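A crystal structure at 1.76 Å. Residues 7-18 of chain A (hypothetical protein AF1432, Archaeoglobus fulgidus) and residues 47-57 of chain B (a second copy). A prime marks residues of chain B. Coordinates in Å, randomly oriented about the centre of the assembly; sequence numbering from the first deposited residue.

Chain A, residues 7-18: MDDVVKFIHEVG
Chain B (47-57) AIIAFILALKS

Helical segments within residues 7-18 and 47′-57′ of two AF1432 copies, the latter continuing a helix begun earlier in the chain, pack nearly antiparallel (161° between N-to-C directions), axes 10.9 Å apart at closest approach. CA-CA register pairs Ile14 with Ile49′ (7.2 Å), Val10 with Ile52′ (8.5 Å) and Met7 with Lys56′ (9.9 Å). Most residues lie near phi/psi -63/-41, held by i+4 to i bonds such as Ile52′ N to Ile48′ O (3.0 Å); psi is -56° at Leu55′ and -20° at Lys56′. No hydrogen bond crosses; buried apolar groups at van der Waals distance and Lys56′ methylenes make the contact (387 Å², both sides summed). Along chain B, Ile48′ (chi1 m, chi2 t) points toward chain A, its CD1 3.7 Å from Val17 CG1 (chi1 t) and its CG2 4.0 Å from Phe13 CE2. Ile49′ (m, t) leaves sideways, but its CD1 reaches Ile14 CG2 at 3.7 Å. Ile52′ (m, t) meets three residues: its CD1 lies at the Phe13 ring edge (chi1 t, chi2 74°), 3.8 Å from CD2, and 3.9 Å from Ile14 CG1 (m, t); its CG2 is 3.9 Å from Val10 CG1 (t). Exposed Lys56′ (m, m, t, t) sets CE 4.1 Å from Val10 CG2 and CD 4.4 Å from Met7 SD (-149°, p, p). Ser57′ leaves helical phi/psi (-88/9); its OG donates to Leu53′ O (2.7 Å).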

ATOM      1  N   MET A   7      27.361  12.924  10.341  1.00 43.92           N
ATOM      2  CA  MET A   7      26.346  12.050   9.685  1.00 43.22           C
ATOM      3  C   MET A   7      25.259  11.715  10.711  1.00 42.31           C
ATOM      4  O   MET A   7      24.210  11.181  10.362  1.00 40.69           O
ATOM      5  CB  MET A   7      27.014  10.770   9.182  1.00 46.14           C
ATOM      6  CG  MET A   7      26.390  10.166   7.924  1.00 46.90           C
ATOM      7  SD  MET A   7      26.431  11.313   6.496  1.00 51.45           S
ATOM      8  CE  MET A   7      28.264  11.501   6.294  1.00 52.18           C
ATOM      9  N   ASP A   8      25.512  12.032  11.974  1.00 40.80           N
ATOM     10  CA  ASP A   8      24.527  11.768  13.025  1.00 40.98           C
ATOM     11  C   ASP A   8      23.286  12.629  12.866  1.00 39.05           C
ATOM     12  O   ASP A   8      22.171  12.191  13.170  1.00 36.39           O
ATOM     13  CB  ASP A   8      25.138  12.004  14.402  1.00 43.93           C
ATOM     14  CG  ASP A   8      26.076  10.887  14.802  1.00 48.41           C
ATOM     15  OD1 ASP A   8      27.264  10.927  14.385  1.00 50.63           O
ATOM     16  OD2 ASP A   8      25.612   9.957  15.509  1.00 50.12           O
ATOM     17  N   ASP A   9      23.487  13.870  12.420  1.00 36.88           N
ATOM     18  CA  ASP A   9      22.368  14.770  12.201  1.00 34.93           C
ATOM     19  C   ASP A   9      21.530  14.239  11.053  1.00 30.75           C
ATOM     20  O   ASP A   9      20.314  14.333  11.073  1.00 28.53           O
ATOM     21  CB  ASP A   9      22.860  16.173  11.853  1.00 39.35           C
ATOM     22  CG  ASP A   9      23.263  16.952  13.074  1.00 44.51           C
ATOM     23  OD1 ASP A   9      23.787  16.319  14.024  1.00 46.23           O
ATOM     24  OD2 ASP A   9      23.065  18.201  13.085  1.00 48.39           O
ATOM     25  N   VAL A  10      22.180  13.673  10.053  1.00 28.27           N
ATOM     26  CA  VAL A  10      21.448  13.152   8.915  1.00 26.80           C
ATOM     27  C   VAL A  10      20.662  11.917   9.337  1.00 24.14           C
ATOM     28  O   VAL A  10      19.501  11.742   8.954  1.00 23.97           O
ATOM     29  CB  VAL A  10      22.409  12.797   7.761  1.00 27.90           C
ATOM     30  CG1 VAL A  10      21.665  12.021   6.676  1.00 27.58           C
ATOM     31  CG2 VAL A  10      22.996  14.100   7.168  1.00 29.19           C
ATOM     32  N   VAL A  11      21.281  11.056  10.126  1.00 22.10           N
ATOM     33  CA  VAL A  11      20.562   9.859  10.544  1.00 22.04           C
ATOM     34  C   VAL A  11      19.350  10.287  11.393  1.00 20.99           C
ATOM     35  O   VAL A  11      18.259   9.800  11.174  1.00 19.84           O
ATOM     36  CB  VAL A  11      21.514   8.883  11.301  1.00 23.03           C
ATOM     37  CG1 VAL A  11      20.736   7.803  12.070  1.00 21.76           C
ATOM     38  CG2 VAL A  11      22.420   8.214  10.267  1.00 20.49           C
ATOM     39  N   LYS A  12      19.515  11.213  12.324  1.00 22.11           N
ATOM     40  CA  LYS A  12      18.339  11.638  13.106  1.00 22.49           C
ATOM     41  C   LYS A  12      17.257  12.250  12.215  1.00 21.86           C
ATOM     42  O   LYS A  12      16.049  12.056  12.443  1.00 20.31           O
ATOM     43  CB  LYS A  12      18.751  12.611  14.221  1.00 25.58           C
ATOM     44  CG  LYS A  12      19.043  11.874  15.520  1.00 31.37           C
ATOM     45  CD  LYS A  12      19.507  12.766  16.648  1.00 36.47           C
ATOM     46  CE  LYS A  12      19.481  11.975  17.998  1.00 40.58           C
ATOM     47  NZ  LYS A  12      19.936  10.522  17.907  1.00 43.11           N
ATOM     48  N   PHE A  13      17.666  13.032  11.209  1.00 20.50           N
ATOM     49  CA  PHE A  13      16.704  13.608  10.296  1.00 20.75           C
ATOM     50  C   PHE A  13      15.927  12.501   9.556  1.00 20.96           C
ATOM     51  O   PHE A  13      14.706  12.615   9.372  1.00 20.41           O
ATOM     52  CB  PHE A  13      17.411  14.532   9.267  1.00 21.52           C
ATOM     53  CG  PHE A  13      16.517  15.017   8.159  1.00 22.15           C
ATOM     54  CD1 PHE A  13      15.560  15.991   8.387  1.00 22.66           C
ATOM     55  CD2 PHE A  13      16.634  14.492   6.864  1.00 20.84           C
ATOM     56  CE1 PHE A  13      14.736  16.437   7.360  1.00 21.36           C
ATOM     57  CE2 PHE A  13      15.810  14.934   5.820  1.00 22.69           C
ATOM     58  CZ  PHE A  13      14.860  15.903   6.062  1.00 23.60           C
ATOM     59  N   ILE A  14      16.603  11.431   9.137  1.00 19.27           N
ATOM     60  CA  ILE A  14      15.896  10.375   8.414  1.00 17.88           C
ATOM     61  C   ILE A  14      14.874   9.692   9.359  1.00 17.67           C
ATOM     62  O   ILE A  14      13.770   9.376   8.921  1.00 17.60           O
ATOM     63  CB  ILE A  14      16.878   9.348   7.800  1.00 18.91           C
ATOM     64  CG1 ILE A  14      17.643  10.063   6.645  1.00 19.53           C
ATOM     65  CG2 ILE A  14      16.104   8.156   7.176  1.00 17.97           C
ATOM     66  CD1 ILE A  14      18.937   9.342   6.142  1.00 17.13           C
ATOM     67  N   HIS A  15      15.256   9.509  10.620  1.00 17.52           N
ATOM     68  CA  HIS A  15      14.345   8.919  11.626  1.00 18.51           C
ATOM     69  C   HIS A  15      13.177   9.872  11.771  1.00 20.03           C
ATOM     70  O   HIS A  15      11.992   9.460  11.816  1.00 17.29           O
ATOM     71  CB  HIS A  15      15.028   8.767  12.992  1.00 17.23           C
ATOM     72  CG  HIS A  15      15.884   7.541  13.117  1.00 17.99           C
ATOM     73  ND1 HIS A  15      15.447   6.287  12.747  1.00 16.60           N
ATOM     74  CD2 HIS A  15      17.150   7.377  13.566  1.00 16.79           C
ATOM     75  CE1 HIS A  15      16.408   5.408  12.952  1.00 19.18           C
ATOM     76  NE2 HIS A  15      17.454   6.042  13.450  1.00 18.67           N
ATOM     77  N   GLU A  16      13.487  11.170  11.830  1.00 19.48           N
ATOM     78  CA  GLU A  16      12.426  12.171  12.007  1.00 19.65           C
ATOM     79  C   GLU A  16      11.446  12.186  10.850  1.00 18.89           C
ATOM     80  O   GLU A  16      10.243  12.336  11.042  1.00 21.53           O
ATOM     81  CB  GLU A  16      13.034  13.591  12.203  1.00 20.92           C
ATOM     82  CG  GLU A  16      11.956  14.697  12.242  1.00 22.62           C
ATOM     83  CD  GLU A  16      12.513  16.075  12.619  1.00 25.33           C
ATOM     84  OE1 GLU A  16      13.715  16.161  12.951  1.00 27.04           O
ATOM     85  OE2 GLU A  16      11.741  17.064  12.600  1.00 26.03           O
ATOM     86  N   VAL A  17      11.951  12.038   9.633  1.00 19.20           N
ATOM     87  CA  VAL A  17      11.111  12.009   8.438  1.00 18.75           C
ATOM     88  C   VAL A  17      10.157  10.817   8.511  1.00 18.21           C
ATOM     89  O   VAL A  17       9.027  10.892   8.016  1.00 18.04           O
ATOM     90  CB  VAL A  17      11.987  11.872   7.144  1.00 20.53           C
ATOM     91  CG1 VAL A  17      11.143  11.464   5.925  1.00 20.56           C
ATOM     92  CG2 VAL A  17      12.679  13.259   6.876  1.00 22.94           C
ATOM     93  N   GLY A  18      10.620   9.739   9.114  1.00 16.46           N
ATOM     94  CA  GLY A  18       9.778   8.550   9.233  1.00 17.96           C
ATOM     95  C   GLY A  18       8.596   8.816  10.160  1.00 17.63           C
ATOM     96  O   GLY A  18       7.563   8.137  10.049  1.00 16.79           O
TER
ATOM     97  N   ALA B  47      12.457   8.243  -1.140  1.00 17.31           N
ATOM     98  CA  ALA B  47      12.726   9.336  -2.083  1.00 19.26           C
ATOM     99  C   ALA B  47      13.547  10.435  -1.416  1.00 19.45           C
ATOM    100  O   ALA B  47      14.517  10.949  -2.010  1.00 22.30           O
ATOM    101  CB  ALA B  47      11.415   9.863  -2.686  1.00 19.20           C
ATOM    102  N   ILE B  48      13.207  10.798  -0.180  1.00 18.92           N
ATOM    103  CA  ILE B  48      13.963  11.784   0.565  1.00 19.11           C
ATOM    104  C   ILE B  48      15.379  11.230   0.803  1.00 21.08           C
ATOM    105  O   ILE B  48      16.391  11.941   0.623  1.00 21.09           O
ATOM    106  CB  ILE B  48      13.214  12.133   1.891  1.00 18.79           C
ATOM    107  CG1 ILE B  48      11.950  12.933   1.527  1.00 20.72           C
ATOM    108  CG2 ILE B  48      14.085  12.943   2.859  1.00 19.47           C
ATOM    109  CD1 ILE B  48      11.059  13.225   2.715  1.00 22.89           C
ATOM    110  N   ILE B  49      15.489   9.954   1.162  1.00 18.03           N
ATOM    111  CA  ILE B  49      16.844   9.405   1.337  1.00 19.39           C
ATOM    112  C   ILE B  49      17.658   9.456   0.022  1.00 20.97           C
ATOM    113  O   ILE B  49      18.869   9.762   0.049  1.00 21.82           O
ATOM    114  CB  ILE B  49      16.785   7.947   1.825  1.00 16.74           C
ATOM    115  CG1 ILE B  49      16.290   7.963   3.290  1.00 17.54           C
ATOM    116  CG2 ILE B  49      18.188   7.305   1.805  1.00 18.06           C
ATOM    117  CD1 ILE B  49      15.965   6.533   3.808  1.00 18.34           C
ATOM    118  N   ALA B  50      17.013   9.151  -1.104  1.00 21.72           N
ATOM    119  CA  ALA B  50      17.718   9.164  -2.395  1.00 22.38           C
ATOM    120  C   ALA B  50      18.244  10.595  -2.685  1.00 23.98           C
ATOM    121  O   ALA B  50      19.365  10.748  -3.196  1.00 25.58           O
ATOM    122  CB  ALA B  50      16.814   8.673  -3.506  1.00 18.08           C
ATOM    123  N   PHE B  51      17.445  11.614  -2.357  1.00 23.71           N
ATOM    124  CA  PHE B  51      17.825  13.032  -2.490  1.00 24.57           C
ATOM    125  C   PHE B  51      19.113  13.227  -1.674  1.00 25.06           C
ATOM    126  O   PHE B  51      20.136  13.696  -2.191  1.00 22.85           O
ATOM    127  CB  PHE B  51      16.709  13.903  -1.931  1.00 23.39           C
ATOM    128  CG  PHE B  51      16.982  15.373  -1.986  1.00 24.69           C
ATOM    129  CD1 PHE B  51      16.837  16.075  -3.188  1.00 27.62           C
ATOM    130  CD2 PHE B  51      17.345  16.057  -0.838  1.00 25.25           C
ATOM    131  CE1 PHE B  51      17.048  17.467  -3.233  1.00 24.19           C
ATOM    132  CE2 PHE B  51      17.557  17.441  -0.869  1.00 27.37           C
ATOM    133  CZ  PHE B  51      17.398  18.131  -2.089  1.00 25.42           C
ATOM    134  N   ILE B  52      19.090  12.807  -0.402  1.00 23.80           N
ATOM    135  CA  ILE B  52      20.257  12.928   0.465  1.00 24.78           C
ATOM    136  C   ILE B  52      21.492  12.180  -0.081  1.00 24.68           C
ATOM    137  O   ILE B  52      22.610  12.715  -0.051  1.00 24.96           O
ATOM    138  CB  ILE B  52      19.941  12.399   1.898  1.00 25.09           C
ATOM    139  CG1 ILE B  52      18.897  13.307   2.565  1.00 24.14           C
ATOM    140  CG2 ILE B  52      21.214  12.379   2.774  1.00 25.50           C
ATOM    141  CD1 ILE B  52      18.387  12.755   3.925  1.00 24.49           C
ATOM    142  N   LEU B  53      21.309  10.954  -0.557  1.00 24.84           N
ATOM    143  CA  LEU B  53      22.436  10.178  -1.086  1.00 25.14           C
ATOM    144  C   LEU B  53      23.137  10.903  -2.241  1.00 28.07           C
ATOM    145  O   LEU B  53      24.379  10.942  -2.302  1.00 26.21           O
ATOM    146  CB  LEU B  53      21.985   8.801  -1.568  1.00 25.68           C
ATOM    147  CG  LEU B  53      21.530   7.873  -0.436  1.00 25.17           C
ATOM    148  CD1 LEU B  53      21.178   6.503  -1.012  1.00 25.55           C
ATOM    149  CD2 LEU B  53      22.623   7.759   0.630  1.00 28.22           C
ATOM    150  N   ALA B  54      22.331  11.466  -3.138  1.00 28.28           N
ATOM    151  CA  ALA B  54      22.846  12.188  -4.310  1.00 29.55           C
ATOM    152  C   ALA B  54      23.615  13.405  -3.853  1.00 30.61           C
ATOM    153  O   ALA B  54      24.743  13.633  -4.283  1.00 32.84           O
ATOM    154  CB  ALA B  54      21.685  12.604  -5.207  1.00 27.90           C
ATOM    155  N   LEU B  55      23.019  14.201  -2.977  1.00 30.61           N
ATOM    156  CA  LEU B  55      23.699  15.379  -2.506  1.00 33.08           C
ATOM    157  C   LEU B  55      25.026  15.042  -1.840  1.00 34.69           C
ATOM    158  O   LEU B  55      26.089  15.555  -2.230  1.00 33.55           O
ATOM    159  CB  LEU B  55      22.805  16.128  -1.533  1.00 35.06           C
ATOM    160  CG  LEU B  55      22.231  17.458  -2.036  1.00 36.98           C
ATOM    161  CD1 LEU B  55      21.932  17.396  -3.513  1.00 37.28           C
ATOM    162  CD2 LEU B  55      20.996  17.818  -1.226  1.00 37.47           C
ATOM    163  N   LYS B  56      24.961  14.181  -0.828  1.00 33.89           N
ATOM    164  CA  LYS B  56      26.156  13.773  -0.099  1.00 34.56           C
ATOM    165  C   LYS B  56      27.180  13.103  -1.021  1.00 33.48           C
ATOM    166  O   LYS B  56      28.356  13.012  -0.670  1.00 34.68           O
ATOM    167  CB  LYS B  56      25.771  12.822   1.044  1.00 34.56           C
ATOM    168  CG  LYS B  56      25.073  13.508   2.211  1.00 36.75           C
ATOM    169  CD  LYS B  56      26.066  14.124   3.190  1.00 38.92           C
ATOM    170  CE  LYS B  56      25.399  15.190   4.043  1.00 39.52           C
ATOM    171  NZ  LYS B  56      26.314  15.695   5.090  1.00 40.74           N
ATOM    172  N   SER B  57      26.735  12.617  -2.173  1.00 32.72           N
ATOM    173  CA  SER B  57      27.620  11.982  -3.148  1.00 33.69           C
ATOM    174  C   SER B  57      28.227  13.011  -4.112  1.00 36.16           C
ATOM    175  O   SER B  57      28.848  12.640  -5.107  1.00 35.96           O
ATOM    176  CB  SER B  57      26.865  10.959  -3.984  1.00 32.72           C
ATOM    177  OG  SER B  57      26.595   9.787  -3.240  1.00 32.02           O
TER